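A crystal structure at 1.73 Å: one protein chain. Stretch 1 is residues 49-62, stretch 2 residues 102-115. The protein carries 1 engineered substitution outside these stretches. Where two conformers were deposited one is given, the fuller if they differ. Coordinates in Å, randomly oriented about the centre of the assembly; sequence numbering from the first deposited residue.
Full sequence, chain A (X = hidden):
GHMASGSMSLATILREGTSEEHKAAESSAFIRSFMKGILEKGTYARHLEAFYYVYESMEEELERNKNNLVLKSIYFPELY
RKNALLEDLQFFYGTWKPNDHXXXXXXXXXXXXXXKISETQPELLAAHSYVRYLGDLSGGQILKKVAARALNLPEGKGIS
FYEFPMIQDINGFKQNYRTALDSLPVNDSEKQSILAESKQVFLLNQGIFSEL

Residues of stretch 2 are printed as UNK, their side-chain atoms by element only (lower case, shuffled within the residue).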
# COMPACT_ATOMS: atom_id res chain seq x y z
N GLU A 49 -8.42 -4.07 -8.11
CA GLU A 49 -8.93 -5.31 -7.51
C GLU A 49 -7.87 -5.96 -6.68
O GLU A 49 -8.17 -6.39 -5.58
CB GLU A 49 -9.38 -6.29 -8.57
CG GLU A 49 -10.62 -5.83 -9.29
CD GLU A 49 -11.02 -6.76 -10.41
OE1 GLU A 49 -10.23 -7.66 -10.77
OE2 GLU A 49 -12.15 -6.60 -10.91
N ALA A 50 -6.63 -6.06 -7.22
CA ALA A 50 -5.50 -6.66 -6.51
C ALA A 50 -5.24 -5.88 -5.21
O ALA A 50 -5.08 -6.50 -4.17
CB ALA A 50 -4.26 -6.66 -7.39
N PHE A 51 -5.27 -4.52 -5.26
CA PHE A 51 -5.09 -3.68 -4.07
C PHE A 51 -6.24 -3.87 -3.09
O PHE A 51 -6.00 -3.92 -1.89
CB PHE A 51 -4.92 -2.21 -4.44
CG PHE A 51 -3.53 -1.82 -4.89
CD1 PHE A 51 -2.40 -2.50 -4.42
CD2 PHE A 51 -3.33 -0.71 -5.72
CE1 PHE A 51 -1.12 -2.12 -4.82
CE2 PHE A 51 -2.04 -0.30 -6.06
CZ PHE A 51 -0.95 -1.03 -5.64
N TYR A 52 -7.48 -4.01 -3.59
CA TYR A 52 -8.59 -4.27 -2.67
C TYR A 52 -8.29 -5.47 -1.75
O TYR A 52 -8.43 -5.35 -0.53
CB TYR A 52 -9.92 -4.48 -3.40
CG TYR A 52 -10.98 -4.93 -2.41
CD1 TYR A 52 -11.60 -4.02 -1.56
CD2 TYR A 52 -11.24 -6.29 -2.21
CE1 TYR A 52 -12.52 -4.45 -0.59
CE2 TYR A 52 -12.16 -6.72 -1.26
CZ TYR A 52 -12.79 -5.80 -0.44
OH TYR A 52 -13.68 -6.22 0.51
N TYR A 53 -7.92 -6.62 -2.34
CA TYR A 53 -7.65 -7.83 -1.54
C TYR A 53 -6.47 -7.64 -0.58
O TYR A 53 -6.51 -8.08 0.57
CB TYR A 53 -7.50 -9.05 -2.47
CG TYR A 53 -8.81 -9.41 -3.14
CD1 TYR A 53 -9.92 -9.79 -2.39
CD2 TYR A 53 -8.95 -9.33 -4.52
CE1 TYR A 53 -11.13 -10.09 -3.00
CE2 TYR A 53 -10.17 -9.60 -5.15
CZ TYR A 53 -11.25 -10.02 -4.38
OH TYR A 53 -12.46 -10.34 -4.94
N VAL A 54 -5.44 -6.94 -1.05
CA VAL A 54 -4.24 -6.70 -0.24
C VAL A 54 -4.57 -5.85 0.98
O VAL A 54 -4.26 -6.25 2.11
CB VAL A 54 -3.13 -6.06 -1.14
CG1 VAL A 54 -1.99 -5.49 -0.29
CG2 VAL A 54 -2.62 -7.07 -2.17
N TYR A 55 -5.18 -4.68 0.76
CA TYR A 55 -5.53 -3.79 1.87
C TYR A 55 -6.60 -4.38 2.78
O TYR A 55 -6.52 -4.14 3.97
CB TYR A 55 -5.93 -2.40 1.34
CG TYR A 55 -4.76 -1.59 0.85
CD1 TYR A 55 -4.04 -0.77 1.71
CD2 TYR A 55 -4.37 -1.63 -0.49
CE1 TYR A 55 -2.97 -0.00 1.26
CE2 TYR A 55 -3.31 -0.85 -0.96
CZ TYR A 55 -2.61 -0.04 -0.07
OH TYR A 55 -1.57 0.72 -0.52
N GLU A 56 -7.58 -5.14 2.25
CA GLU A 56 -8.59 -5.80 3.09
C GLU A 56 -7.88 -6.69 4.11
O GLU A 56 -8.19 -6.63 5.30
CB GLU A 56 -9.56 -6.62 2.23
CG GLU A 56 -10.46 -7.54 3.04
CD GLU A 56 -11.39 -8.38 2.18
OE1 GLU A 56 -10.89 -9.14 1.32
OE2 GLU A 56 -12.62 -8.26 2.36
N SER A 57 -6.92 -7.52 3.65
CA SER A 57 -6.14 -8.43 4.50
C SER A 57 -5.24 -7.65 5.46
O SER A 57 -5.26 -7.91 6.67
CB SER A 57 -5.30 -9.37 3.65
OG SER A 57 -4.64 -10.29 4.52
N MET A 58 -4.45 -6.68 4.92
CA MET A 58 -3.57 -5.89 5.77
C MET A 58 -4.35 -5.20 6.90
O MET A 58 -3.90 -5.26 8.05
CB MET A 58 -2.74 -4.91 4.94
CG MET A 58 -1.77 -4.09 5.76
SD MET A 58 -0.55 -3.21 4.78
CE MET A 58 -1.56 -2.11 3.91
N GLU A 59 -5.54 -4.62 6.60
CA GLU A 59 -6.38 -3.93 7.59
C GLU A 59 -7.03 -4.90 8.55
O GLU A 59 -7.11 -4.59 9.74
CB GLU A 59 -7.37 -2.97 6.91
CG GLU A 59 -6.52 -1.90 6.22
CD GLU A 59 -6.99 -1.04 5.06
OE1 GLU A 59 -8.21 -0.98 4.79
OE2 GLU A 59 -6.13 -0.35 4.47
N GLU A 60 -7.34 -6.12 8.09
CA GLU A 60 -7.85 -7.15 9.00
C GLU A 60 -6.77 -7.50 10.05
O GLU A 60 -7.04 -7.55 11.25
CB GLU A 60 -8.23 -8.40 8.21
CG GLU A 60 -9.63 -8.34 7.65
CD GLU A 60 -10.00 -9.53 6.79
OE1 GLU A 60 -9.24 -10.53 6.78
OE2 GLU A 60 -11.05 -9.46 6.10
N GLU A 61 -5.54 -7.69 9.57
CA GLU A 61 -4.39 -8.07 10.39
C GLU A 61 -3.87 -6.94 11.28
O GLU A 61 -3.50 -7.19 12.43
CB GLU A 61 -3.30 -8.71 9.51
CG GLU A 61 -3.75 -9.97 8.76
CD GLU A 61 -4.60 -10.96 9.53
OE1 GLU A 61 -4.31 -11.22 10.72
OE2 GLU A 61 -5.57 -11.48 8.94
N LEU A 62 -3.86 -5.69 10.79
CA LEU A 62 -3.44 -4.54 11.61
C LEU A 62 -4.44 -4.29 12.75
O LEU A 62 -4.04 -3.95 13.86
CB LEU A 62 -3.25 -3.28 10.75
CG LEU A 62 -1.98 -3.26 9.87
CD1 LEU A 62 -2.04 -2.11 8.89
CD2 LEU A 62 -0.67 -3.18 10.74
N UNK A 102 -12.41 -12.66 -8.35
CA UNK A 102 -11.64 -13.35 -7.30
C UNK A 102 -10.16 -12.96 -7.36
O UNK A 102 -9.69 -12.62 -8.44
c UNK A 102 -11.80 -14.87 -7.43
o UNK A 102 -12.35 -17.54 -6.65
c UNK A 102 -13.33 -16.79 -6.73
c UNK A 102 -13.22 -15.35 -7.18
n UNK A 102 -14.55 -17.21 -6.40
N UNK A 103 -9.39 -12.98 -6.23
CA UNK A 103 -7.98 -12.55 -6.29
C UNK A 103 -7.09 -13.35 -7.24
O UNK A 103 -7.14 -14.58 -7.29
c UNK A 103 -8.47 -13.56 -4.17
c UNK A 103 -7.49 -12.68 -4.85
c UNK A 103 -9.79 -13.31 -4.84
N UNK A 104 -6.26 -12.63 -8.01
CA UNK A 104 -5.30 -13.22 -8.93
C UNK A 104 -4.27 -14.07 -8.14
O UNK A 104 -4.19 -13.95 -6.91
o UNK A 104 -3.60 -11.50 -8.83
c UNK A 104 -4.56 -12.11 -9.68
N UNK A 105 -3.48 -14.91 -8.85
CA UNK A 105 -2.42 -15.74 -8.27
C UNK A 105 -1.44 -14.88 -7.40
O UNK A 105 -1.21 -15.20 -6.23
c UNK A 105 -0.37 -17.14 -8.89
c UNK A 105 -1.69 -16.55 -9.39
c UNK A 105 -2.59 -17.66 -9.93
N UNK A 106 -0.90 -13.79 -7.98
CA UNK A 106 0.05 -12.91 -7.27
C UNK A 106 -0.63 -12.21 -6.09
O UNK A 106 0.04 -12.00 -5.08
c UNK A 106 0.65 -11.89 -8.21
N UNK A 107 -1.94 -11.89 -6.21
CA UNK A 107 -2.70 -11.25 -5.13
C UNK A 107 -2.84 -12.24 -3.96
O UNK A 107 -2.62 -11.86 -2.81
c UNK A 107 -4.05 -10.72 -5.64
c UNK A 107 -4.91 -10.11 -4.52
o UNK A 107 -3.80 -9.73 -6.64
N UNK A 108 -3.18 -13.50 -4.26
CA UNK A 108 -3.31 -14.59 -3.27
C UNK A 108 -2.01 -14.85 -2.49
O UNK A 108 -2.06 -15.11 -1.28
o UNK A 108 -5.19 -18.27 -4.72
c UNK A 108 -5.22 -15.90 -4.38
c UNK A 108 -3.75 -15.89 -3.98
c UNK A 108 -5.54 -17.16 -5.14
n UNK A 108 -6.19 -17.03 -6.30
N UNK A 109 -0.85 -14.79 -3.16
CA UNK A 109 0.42 -15.02 -2.51
C UNK A 109 0.76 -13.87 -1.58
O UNK A 109 1.33 -14.09 -0.51
o UNK A 109 0.56 -17.43 -3.85
c UNK A 109 1.35 -16.55 -4.32
c UNK A 109 1.52 -15.24 -3.54
o UNK A 109 2.00 -16.71 -5.35
N UNK A 110 0.36 -12.65 -1.97
CA UNK A 110 0.57 -11.43 -1.19
C UNK A 110 -0.30 -11.51 0.07
O UNK A 110 0.25 -11.40 1.17
c UNK A 110 1.00 -8.58 -0.23
c UNK A 110 0.25 -10.19 -2.06
o UNK A 110 1.79 -5.00 -0.25
c UNK A 110 1.38 -7.31 0.22
c UNK A 110 0.81 -7.74 -2.46
c UNK A 110 1.19 -6.48 -2.03
c UNK A 110 1.49 -6.27 -0.69
c UNK A 110 0.72 -8.82 -1.58
N UNK A 111 -1.60 -11.81 -0.06
CA UNK A 111 -2.54 -11.96 1.06
C UNK A 111 -2.06 -13.08 2.02
O UNK A 111 -2.10 -12.92 3.25
c UNK A 111 -4.97 -12.65 1.60
c UNK A 111 -4.00 -12.18 0.51
c UNK A 111 -4.53 -10.91 -0.16
N UNK A 112 -1.57 -14.20 1.48
CA UNK A 112 -1.04 -15.28 2.29
C UNK A 112 0.14 -14.76 3.13
O UNK A 112 0.24 -15.09 4.31
n UNK A 112 -0.18 -19.61 3.29
c UNK A 112 -0.56 -16.43 1.40
c UNK A 112 0.19 -17.52 2.16
c UNK A 112 -0.71 -18.45 2.96
o UNK A 112 -1.87 -18.15 3.28
N UNK A 113 1.02 -13.98 2.52
CA UNK A 113 2.16 -13.44 3.23
C UNK A 113 1.69 -12.59 4.39
O UNK A 113 2.18 -12.79 5.50
c UNK A 113 4.32 -12.07 3.08
c UNK A 113 5.29 -13.13 3.50
c UNK A 113 7.73 -13.21 3.71
n UNK A 113 8.86 -12.68 4.14
n UNK A 113 7.75 -14.36 3.05
n UNK A 113 6.57 -12.60 3.95
c UNK A 113 3.13 -12.66 2.33
N UNK A 114 0.70 -11.71 4.15
CA UNK A 114 0.15 -10.84 5.19
C UNK A 114 -0.42 -11.65 6.35
O UNK A 114 -0.17 -11.35 7.52
c UNK A 114 -0.25 -8.87 3.60
c UNK A 114 -1.69 -9.11 5.69
c UNK A 114 -1.27 -8.29 2.55
c UNK A 114 -0.90 -9.86 4.58
N UNK A 115 -1.23 -12.64 6.02
CA UNK A 115 -1.88 -13.49 7.01
C UNK A 115 -0.89 -14.25 7.87
O UNK A 115 -1.02 -14.23 9.09
c UNK A 115 -7.12 -14.36 3.80
c UNK A 115 -4.05 -13.70 5.79
n UNK A 115 -6.93 -15.52 3.18
n UNK A 115 -6.18 -13.87 4.61
c UNK A 115 -2.86 -14.45 6.33
n UNK A 115 -8.23 -13.67 3.57
c UNK A 115 -4.93 -14.57 4.94
O HOH W 1 -6.50 -11.37 6.27
O HOH W 2 -8.59 -10.93 3.98

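Position 102 carries three side-chain carbons in a row, the third bearing one oxygen and one nitrogen: an amide, and Gln102. Its CA-to-CB bond points away from stretch 1, which suits a polar, exposed chain; the closest approach is by its backbone, CA lying 3.9 Å from Tyr53 OH.

At position 103 three carbons close a ring onto the backbone nitrogen, so this is Pro103. Its CD lies 3.6 Å from Tyr53 CZ and over one face of that ring, 3.8 Å from the centroid, a CH-pi contact. A compact, puckered ring that presents C-H groups suits a place over an aromatic face.

Position 104 has one carbon and then one oxygen, hence Ser104. It is the N-cap of the helix that follows: its OG accepts from the backbone N of residue 107 at 3.1 Å, a task for which a short hydroxyl is well suited.

Position 105, one carbon carrying two others, is Val105, and position 106, with a single carbon, is Ala106. Neither reaches stretch 1, so the contact makes no demand on their size.

At position 107 one carbon bears an oxygen and a carbon, which makes it Thr107. Pointing toward stretch 1, it brings OG1 to 3.2 Å from Ala50 CB and CG2 to 3.5 Å from Tyr53 CB; a small forked chain fits where the CA atoms of Ala50 and Thr107 are 5.6 Å apart.

Position 108 again shows three carbons ending in one oxygen and one nitrogen: Gln108. It points away, and its NE2 donates to Pro103 O at 2.8 Å, tying the turn to the helix. Position 109, two carbons with two oxygens on the second, is the exposed carboxylate Asp109, a charge that costs the contact nothing.

Position 110 has one carbon and a six-carbon ring bearing an oxygen, so Tyr110. Its broad face receives Val54, with Val54 CG2 3.5 Å from Tyr110 CD2, while the hydroxyl is hydrogen-bonded elsewhere in the structure.

Position 111, a carbon carrying two carbons, is Val111. CG2 lies 3.5 Å from Tyr53 O and CG1 3.8 Å from Ser57 OG, a compact fit for another close CA pair, with Val54.

Position 112, three carbons, the third carrying one oxygen and one nitrogen, is Gln112; position 113, three carbons, a nitrogen and a carbon with two more nitrogens, is Arg113. Neither touches stretch 1, so polar chains suit both.

Position 114 has four carbons forked at the first, one arm two carbons long: Ile114. Its two arms fill a hole among Val54, Ser57, Met58 and Glu61, with CG2 3.4 Å from Ser57 OG and CD1 3.6 Å from Val54 O.

Position 115 has three carbons, a nitrogen, then a carbon carrying two more nitrogens: Arg115. Its CG is 3.7 Å from Ser57 OG, and its length carries the guanidinium to two waters. One accepts from NE and Ser57 OG and donates to Glu60 OE1 and Glu61 OE2; the other accepts from NH2 and donates to Glu60 OE1.

The two helices run nearly parallel, 9° apart, with axes 9.2 Å distant at closest approach. No direct hydrogen bond crosses between them: van der Waals packing, largely apolar, and two CH-pi contacts make up the interface, and waters link Arg115 to Ser57, Glu60 and Glu61 at its C-terminal end.

Stretch 2 102-115: QPSVATQDYVQRIR
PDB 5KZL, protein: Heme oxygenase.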